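Local coordinates for protein AdeR (Acinetobacter baumannii, PDB 5X5L) that probably acts as a two-component response regulator, its C-terminal OmpR/PhoB-type domain binding DNA of an intercistronic region to control transcription, at residues 13-18 / 30-35; 38-43 / 52-57. One frame throughout, in Å; residues are numbered along the deposited sequence.

Contact 1. Residues 13-18 / 30-35. With nucleotides of chain J.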
loop_
_atom_site.group_PDB
_atom_site.type_symbol
_atom_site.label_atom_id
_atom_site.label_comp_id
_atom_site.label_asym_id
_atom_site.label_seq_id
_atom_site.Cartn_x
_atom_site.Cartn_y
_atom_site.Cartn_z
ATOM N N ASP C 13 -0.817 -7.618 -6.118
ATOM C CA ASP C 13 -0.410 -6.343 -5.501
ATOM C C ASP C 13 -0.993 -6.169 -4.092
ATOM O O ASP C 13 -0.300 -5.706 -3.170
ATOM C CB ASP C 13 -0.793 -5.125 -6.370
ATOM C CG ASP C 13 -0.634 -5.349 -7.871
ATOM O OD1 ASP C 13 0.090 -6.284 -8.299
ATOM O OD2 ASP C 13 -1.263 -4.558 -8.623
ATOM N N THR C 14 -2.268 -6.521 -3.939
ATOM C CA THR C 14 -2.914 -6.514 -2.639
ATOM C C THR C 14 -2.661 -7.758 -1.776
ATOM O O THR C 14 -2.987 -7.719 -0.596
ATOM C CB THR C 14 -4.445 -6.293 -2.780
ATOM O OG1 THR C 14 -4.987 -7.248 -3.683
ATOM C CG2 THR C 14 -4.759 -4.910 -3.308
ATOM N N HIS C 15 -2.123 -8.857 -2.341
ATOM C CA HIS C 15 -2.003 -10.162 -1.656
ATOM C C HIS C 15 -3.360 -10.805 -1.324
ATOM O O HIS C 15 -3.485 -11.576 -0.362
ATOM C CB HIS C 15 -1.107 -10.034 -0.409
ATOM C CG HIS C 15 0.244 -10.668 -0.550
ATOM N ND1 HIS C 15 0.621 -11.739 0.237
ATOM C CD2 HIS C 15 1.293 -10.391 -1.360
ATOM C CE1 HIS C 15 1.850 -12.098 -0.083
ATOM N NE2 HIS C 15 2.279 -11.302 -1.051
ATOM N N SER C 16 -4.363 -10.514 -2.152
ATOM C CA SER C 16 -5.721 -11.001 -1.956
ATOM C C SER C 16 -6.015 -12.162 -2.906
ATOM O O SER C 16 -5.592 -12.128 -4.062
ATOM C CB SER C 16 -6.714 -9.870 -2.223
ATOM O OG SER C 16 -6.218 -8.645 -1.719
ATOM N N VAL C 17 -6.748 -13.174 -2.414
ATOM C CA VAL C 17 -7.282 -14.235 -3.275
ATOM C C VAL C 17 -8.813 -14.200 -3.177
ATOM O O VAL C 17 -9.368 -14.257 -2.077
ATOM C CB VAL C 17 -6.751 -15.623 -2.880
ATOM C CG1 VAL C 17 -5.228 -15.608 -2.856
ATOM C CG2 VAL C 17 -7.275 -15.993 -1.532
ATOM N N TYR C 18 -9.474 -14.095 -4.332
ATOM C CA TYR C 18 -10.937 -14.011 -4.414
ATOM C C TYR C 18 -11.559 -15.273 -5.029
ATOM O O TYR C 18 -10.973 -15.884 -5.927
ATOM C CB TYR C 18 -11.323 -12.810 -5.267
ATOM C CG TYR C 18 -11.062 -11.476 -4.613
ATOM C CD1 TYR C 18 -11.982 -10.939 -3.724
ATOM C CD2 TYR C 18 -9.915 -10.729 -4.909
ATOM C CE1 TYR C 18 -11.776 -9.698 -3.130
ATOM C CE2 TYR C 18 -9.701 -9.486 -4.336
ATOM C CZ TYR C 18 -10.622 -8.984 -3.427
ATOM O OH TYR C 18 -10.441 -7.757 -2.836
ATOM N N LEU C 30 -6.363 -16.108 3.898
ATOM C CA LEU C 30 -5.258 -17.037 3.819
ATOM C C LEU C 30 -4.081 -16.596 4.679
ATOM O O LEU C 30 -3.839 -15.431 4.831
ATOM C CB LEU C 30 -4.807 -17.178 2.362
ATOM C CG LEU C 30 -5.677 -18.190 1.578
ATOM C CD1 LEU C 30 -7.086 -17.764 1.433
ATOM C CD2 LEU C 30 -5.054 -18.533 0.230
ATOM N N THR C 31 -3.341 -17.593 5.123
ATOM C CA THR C 31 -2.073 -17.394 5.791
ATOM C C THR C 31 -1.038 -17.133 4.681
ATOM O O THR C 31 -1.332 -17.341 3.505
ATOM C CB THR C 31 -1.663 -18.651 6.599
ATOM O OG1 THR C 31 -1.189 -19.650 5.709
ATOM C CG2 THR C 31 -2.777 -19.189 7.504
ATOM N N LEU C 32 0.160 -16.682 5.049
ATOM C CA LEU C 32 1.230 -16.449 4.073
ATOM C C LEU C 32 1.624 -17.729 3.342
ATOM O O LEU C 32 1.724 -17.724 2.118
ATOM C CB LEU C 32 2.466 -15.833 4.733
ATOM C CG LEU C 32 3.611 -15.441 3.787
ATOM C CD1 LEU C 32 3.181 -14.346 2.823
ATOM C CD2 LEU C 32 4.816 -14.965 4.578
ATOM N N THR C 33 1.856 -18.812 4.088
ATOM C CA THR C 33 2.130 -20.120 3.484
ATOM C C THR C 33 1.027 -20.525 2.511
ATOM O O THR C 33 1.300 -20.882 1.373
ATOM C CB THR C 33 2.290 -21.220 4.553
ATOM O OG1 THR C 33 3.340 -20.829 5.435
ATOM C CG2 THR C 33 2.637 -22.553 3.901
ATOM N N GLU C 34 -0.218 -20.444 2.978
ATOM C CA GLU C 34 -1.405 -20.760 2.169
ATOM C C GLU C 34 -1.496 -19.904 0.895
ATOM O O GLU C 34 -1.839 -20.411 -0.169
ATOM C CB GLU C 34 -2.677 -20.621 3.007
ATOM C CG GLU C 34 -2.844 -21.704 4.072
ATOM C CD GLU C 34 -3.874 -21.377 5.161
ATOM O OE1 GLU C 34 -4.582 -20.348 5.069
ATOM O OE2 GLU C 34 -3.975 -22.164 6.129
ATOM N N TYR C 35 -1.185 -18.616 1.005
ATOM C CA TYR C 35 -1.153 -17.723 -0.163
ATOM C C TYR C 35 -0.104 -18.181 -1.180
ATOM O O TYR C 35 -0.362 -18.191 -2.378
ATOM C CB TYR C 35 -0.853 -16.273 0.257
ATOM C CG TYR C 35 -0.732 -15.331 -0.916
ATOM C CD1 TYR C 35 -1.866 -14.704 -1.435
ATOM C CD2 TYR C 35 0.497 -15.071 -1.513
ATOM C CE1 TYR C 35 -1.775 -13.828 -2.515
ATOM C CE2 TYR C 35 0.593 -14.205 -2.593
ATOM C CZ TYR C 35 -0.548 -13.584 -3.087
ATOM O OH TYR C 35 -0.445 -12.720 -4.159
ATOM P P DT J 15 1.707 -19.910 8.035
ATOM O OP1 DT J 15 1.983 -19.105 6.822
ATOM O OP2 DT J 15 0.466 -20.720 8.107
ATOM O "O5'" DT J 15 2.974 -20.837 8.295
ATOM C "C5'" DT J 15 4.172 -20.305 8.884
ATOM C "C4'" DT J 15 4.713 -21.303 9.878
ATOM O "O4'" DT J 15 3.841 -21.385 11.026
ATOM C "C3'" DT J 15 4.804 -22.722 9.315
ATOM O "O3'" DT J 15 6.160 -23.160 9.320
ATOM C "C2'" DT J 15 3.940 -23.556 10.243
ATOM C "C1'" DT J 15 3.869 -22.715 11.498
ATOM N N1 DT J 15 2.679 -22.918 12.359
ATOM C C2 DT J 15 2.857 -23.330 13.662
ATOM O O2 DT J 15 3.951 -23.575 14.141
ATOM N N3 DT J 15 1.696 -23.451 14.389
ATOM C C4 DT J 15 0.408 -23.208 13.950
ATOM O O4 DT J 15 -0.538 -23.360 14.718
ATOM C C5 DT J 15 0.296 -22.771 12.575
ATOM C C7 DT J 15 -1.061 -22.491 12.008
ATOM C C6 DT J 15 1.422 -22.647 11.860
#
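Thr31 OG1 is gripped by two hydrogen bonds: it accepts from Glu34 N (3.0 Å, 163°) and donates to OP2 of DT15 of chain J (3.1 Å). Glu34 OE1 in turn accepts from Thr31 N, 3.0 Å away, the donor lying above the carboxylate plane, completing a capping box at the start of helix 32-41; Lys79 forms a salt bridge with the same oxygen. Two residues on, Thr33 N gives a nearly straight bond to OP1 of DT15 (2.8 Å), and Thr33 OG1 sits beside that phosphate. The opposite flank of this helix start packs on the N-terminal antiparallel sheet of the winged-helix domain. His15, left-handed in its backbone, forms with Ser16 a G1 beta bulge opposite Asp11 and lays its ring over one face of Tyr35 in an offset stack, centroids 4.0 Å apart and planes at 15°, with ND1 above the phenol centre. Leu32 CD1 comes in at the imidazole edge. Val17 splits its methyls: CG1 meets Tyr35 CD1 at 3.8 Å, CG2 reaches Leu30 CD1 at 3.5 Å. The bonds to DT15 reach its phosphate and not its base, which suits backbone docking, probably aided by the helix dipole.

Contact 2. Residues 38-43 / 52-57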
loop_
_atom_site.group_PDB
_atom_site.type_symbol
_atom_site.label_atom_id
_atom_site.label_comp_id
_atom_site.label_asym_id
_atom_site.label_seq_id
_atom_site.Cartn_x
_atom_site.Cartn_y
_atom_site.Cartn_z
ATOM N N ILE C 38 -1.303 -21.518 -3.137
ATOM C CA ILE C 38 -2.300 -21.241 -4.180
ATOM C C ILE C 38 -1.748 -20.394 -5.334
ATOM O O ILE C 38 -2.110 -20.618 -6.496
ATOM C CB ILE C 38 -3.598 -20.616 -3.595
ATOM C CG1 ILE C 38 -4.731 -20.568 -4.631
ATOM C CG2 ILE C 38 -3.362 -19.214 -3.059
ATOM C CD1 ILE C 38 -5.178 -21.934 -5.110
ATOM N N SER C 39 -0.879 -19.435 -5.016
ATOM C CA SER C 39 -0.259 -18.577 -6.031
ATOM C C SER C 39 0.803 -19.320 -6.850
ATOM O O SER C 39 1.029 -18.993 -8.014
ATOM C CB SER C 39 0.356 -17.343 -5.369
ATOM O OG SER C 39 0.729 -16.380 -6.335
ATOM N N PHE C 40 1.459 -20.302 -6.233
ATOM C CA PHE C 40 2.466 -21.139 -6.900
ATOM C C PHE C 40 1.809 -22.122 -7.857
ATOM O O PHE C 40 2.225 -22.244 -9.011
ATOM C CB PHE C 40 3.303 -21.882 -5.843
ATOM C CG PHE C 40 4.413 -22.749 -6.397
ATOM C CD1 PHE C 40 5.221 -22.320 -7.451
ATOM C CD2 PHE C 40 4.680 -23.994 -5.816
ATOM C CE1 PHE C 40 6.214 -23.138 -7.946
ATOM C CE2 PHE C 40 5.701 -24.794 -6.300
ATOM C CZ PHE C 40 6.475 -24.357 -7.367
ATOM N N MET C 41 0.777 -22.813 -7.372
ATOM C CA MET C 41 0.113 -23.877 -8.142
ATOM C C MET C 41 -0.792 -23.378 -9.268
ATOM O O MET C 41 -0.979 -24.089 -10.251
ATOM C CB MET C 41 -0.671 -24.801 -7.209
ATOM C CG MET C 41 0.238 -25.558 -6.238
ATOM S SD MET C 41 -0.501 -27.027 -5.505
ATOM C CE MET C 41 -1.690 -26.182 -4.506
ATOM N N ILE C 42 -1.339 -22.166 -9.140
ATOM C CA ILE C 42 -2.194 -21.593 -10.189
ATOM C C ILE C 42 -1.442 -21.260 -11.493
ATOM O O ILE C 42 -2.066 -21.110 -12.542
ATOM C CB ILE C 42 -2.974 -20.357 -9.662
ATOM C CG1 ILE C 42 -4.202 -20.040 -10.517
ATOM C CG2 ILE C 42 -2.083 -19.142 -9.579
ATOM C CD1 ILE C 42 -5.238 -19.201 -9.786
ATOM N N ASP C 43 -0.119 -21.143 -11.423
ATOM C CA ASP C 43 0.725 -20.952 -12.618
ATOM C C ASP C 43 0.618 -22.134 -13.567
ATOM O O ASP C 43 0.475 -21.945 -14.775
ATOM C CB ASP C 43 2.199 -20.778 -12.233
ATOM C CG ASP C 43 2.453 -19.519 -11.418
ATOM O OD1 ASP C 43 1.901 -18.438 -11.759
ATOM O OD2 ASP C 43 3.225 -19.613 -10.439
ATOM N N GLY C 52 8.216 -31.831 -1.913
ATOM C CA GLY C 52 9.501 -31.137 -1.930
ATOM C C GLY C 52 9.458 -29.790 -2.633
ATOM O O GLY C 52 10.082 -28.826 -2.167
ATOM N N GLU C 53 8.731 -29.716 -3.750
ATOM C CA GLU C 53 8.564 -28.458 -4.484
ATOM C C GLU C 53 7.738 -27.450 -3.708
ATOM O O GLU C 53 8.099 -26.280 -3.637
ATOM C CB GLU C 53 7.907 -28.681 -5.842
ATOM C CG GLU C 53 8.764 -29.431 -6.840
ATOM C CD GLU C 53 8.055 -29.628 -8.157
ATOM O OE1 GLU C 53 6.993 -30.279 -8.189
ATOM O OE2 GLU C 53 8.542 -29.100 -9.169
ATOM N N LEU C 54 6.627 -27.903 -3.135
ATOM C CA LEU C 54 5.771 -27.039 -2.318
ATOM C C LEU C 54 6.507 -26.528 -1.073
ATOM O O LEU C 54 6.349 -25.364 -0.706
ATOM C CB LEU C 54 4.488 -27.767 -1.917
ATOM C CG LEU C 54 3.544 -28.117 -3.076
ATOM C CD1 LEU C 54 2.475 -29.108 -2.618
ATOM C CD2 LEU C 54 2.905 -26.867 -3.662
ATOM N N MET C 55 7.323 -27.382 -0.463
ATOM C CA MET C 55 8.089 -27.022 0.727
ATOM C C MET C 55 9.111 -25.918 0.439
ATOM O O MET C 55 9.146 -24.902 1.127
ATOM C CB MET C 55 8.813 -28.253 1.303
ATOM C CG MET C 55 9.175 -28.097 2.768
ATOM S SD MET C 55 9.673 -29.592 3.573
ATOM C CE MET C 55 11.225 -29.852 2.763
ATOM N N ASN C 56 9.925 -26.126 -0.591
ATOM C CA ASN C 56 10.964 -25.165 -0.975
ATOM C C ASN C 56 10.413 -23.821 -1.438
ATOM O O ASN C 56 11.048 -22.793 -1.238
ATOM C CB ASN C 56 11.857 -25.747 -2.085
ATOM C CG ASN C 56 12.740 -26.877 -1.605
ATOM O OD1 ASN C 56 12.564 -27.413 -0.510
ATOM N ND2 ASN C 56 13.710 -27.243 -2.427
ATOM N N HIS C 57 9.240 -23.842 -2.064
ATOM C CA HIS C 57 8.639 -22.647 -2.672
ATOM C C HIS C 57 7.663 -21.911 -1.759
ATOM O O HIS C 57 7.534 -20.691 -1.864
ATOM C CB HIS C 57 7.934 -23.049 -3.963
ATOM C CG HIS C 57 8.866 -23.235 -5.124
ATOM N ND1 HIS C 57 9.162 -22.204 -5.971
ATOM C CD2 HIS C 57 9.574 -24.308 -5.573
ATOM C CE1 HIS C 57 9.996 -22.627 -6.909
ATOM N NE2 HIS C 57 10.265 -23.899 -6.680
#
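In this winged-helix domain, helix 51-58, which precedes the long helix 66-81 in the helix-turn-helix, rests against the C-terminal part of helix 32-41 through a compact aromatic pair. Phe40, with CG anti to the backbone N (chi1 -178°), extends from its helix and slides one ring face under His57. The two rings form an offset stack, centroids 4.2 Å apart and planes tilted by 13°, in which Phe40 CZ lies above the middle of the imidazole at 3.5 Å from His57 CG. His57 CB adds a CH-pi contact 3.9 Å from the phenyl centroid, so both the methylene and the ring of the histidine share one phenyl face. At the phenyl edge sits Leu54 CD2, 4.0 Å from Phe40 CD2. The same methyl touches Met41 SD at 3.9 Å, the methionine chain bending at chi3, and this buried side continues to Phe49, Val69 and Leu89. The other side is looser and polar. Glu53 comes nearest the phenyl ring with its backbone O, 3.9 Å from Phe40 CE2, while its carboxylate turns to Lys47, Thr50 N and Ser62 N of the third subunit. His57 is partly exposed beyond the stack. The imidazole thus joins two environments: its face packs on Phe40, while NE2 is hydrogen-bonded to Ser62 O of the third subunit.

Helix 32-41 carries both contacts: its first turn serves contact 1 and its later part serves contact 2, with the two centres 13 Å apart. Ile38 bridges them, its CG2 lying 3.8 Å from Leu30 CD2 and 4.1 Å from Val17 CG1, so the hydrophobic layer between the N-terminal sheet and the helices runs on toward the helix-turn-helix. Leu76 of helix 66-81 touches both Leu30 and Ile38, adding the long helix to this layer. Their relation to DNA differs: contact 1 binds a phosphate directly, whereas the nearest atom of contact 2 is about 7 Å from the nucleic acid. Each also borders another protein copy, contact 1 the second subunit and contact 2 the third.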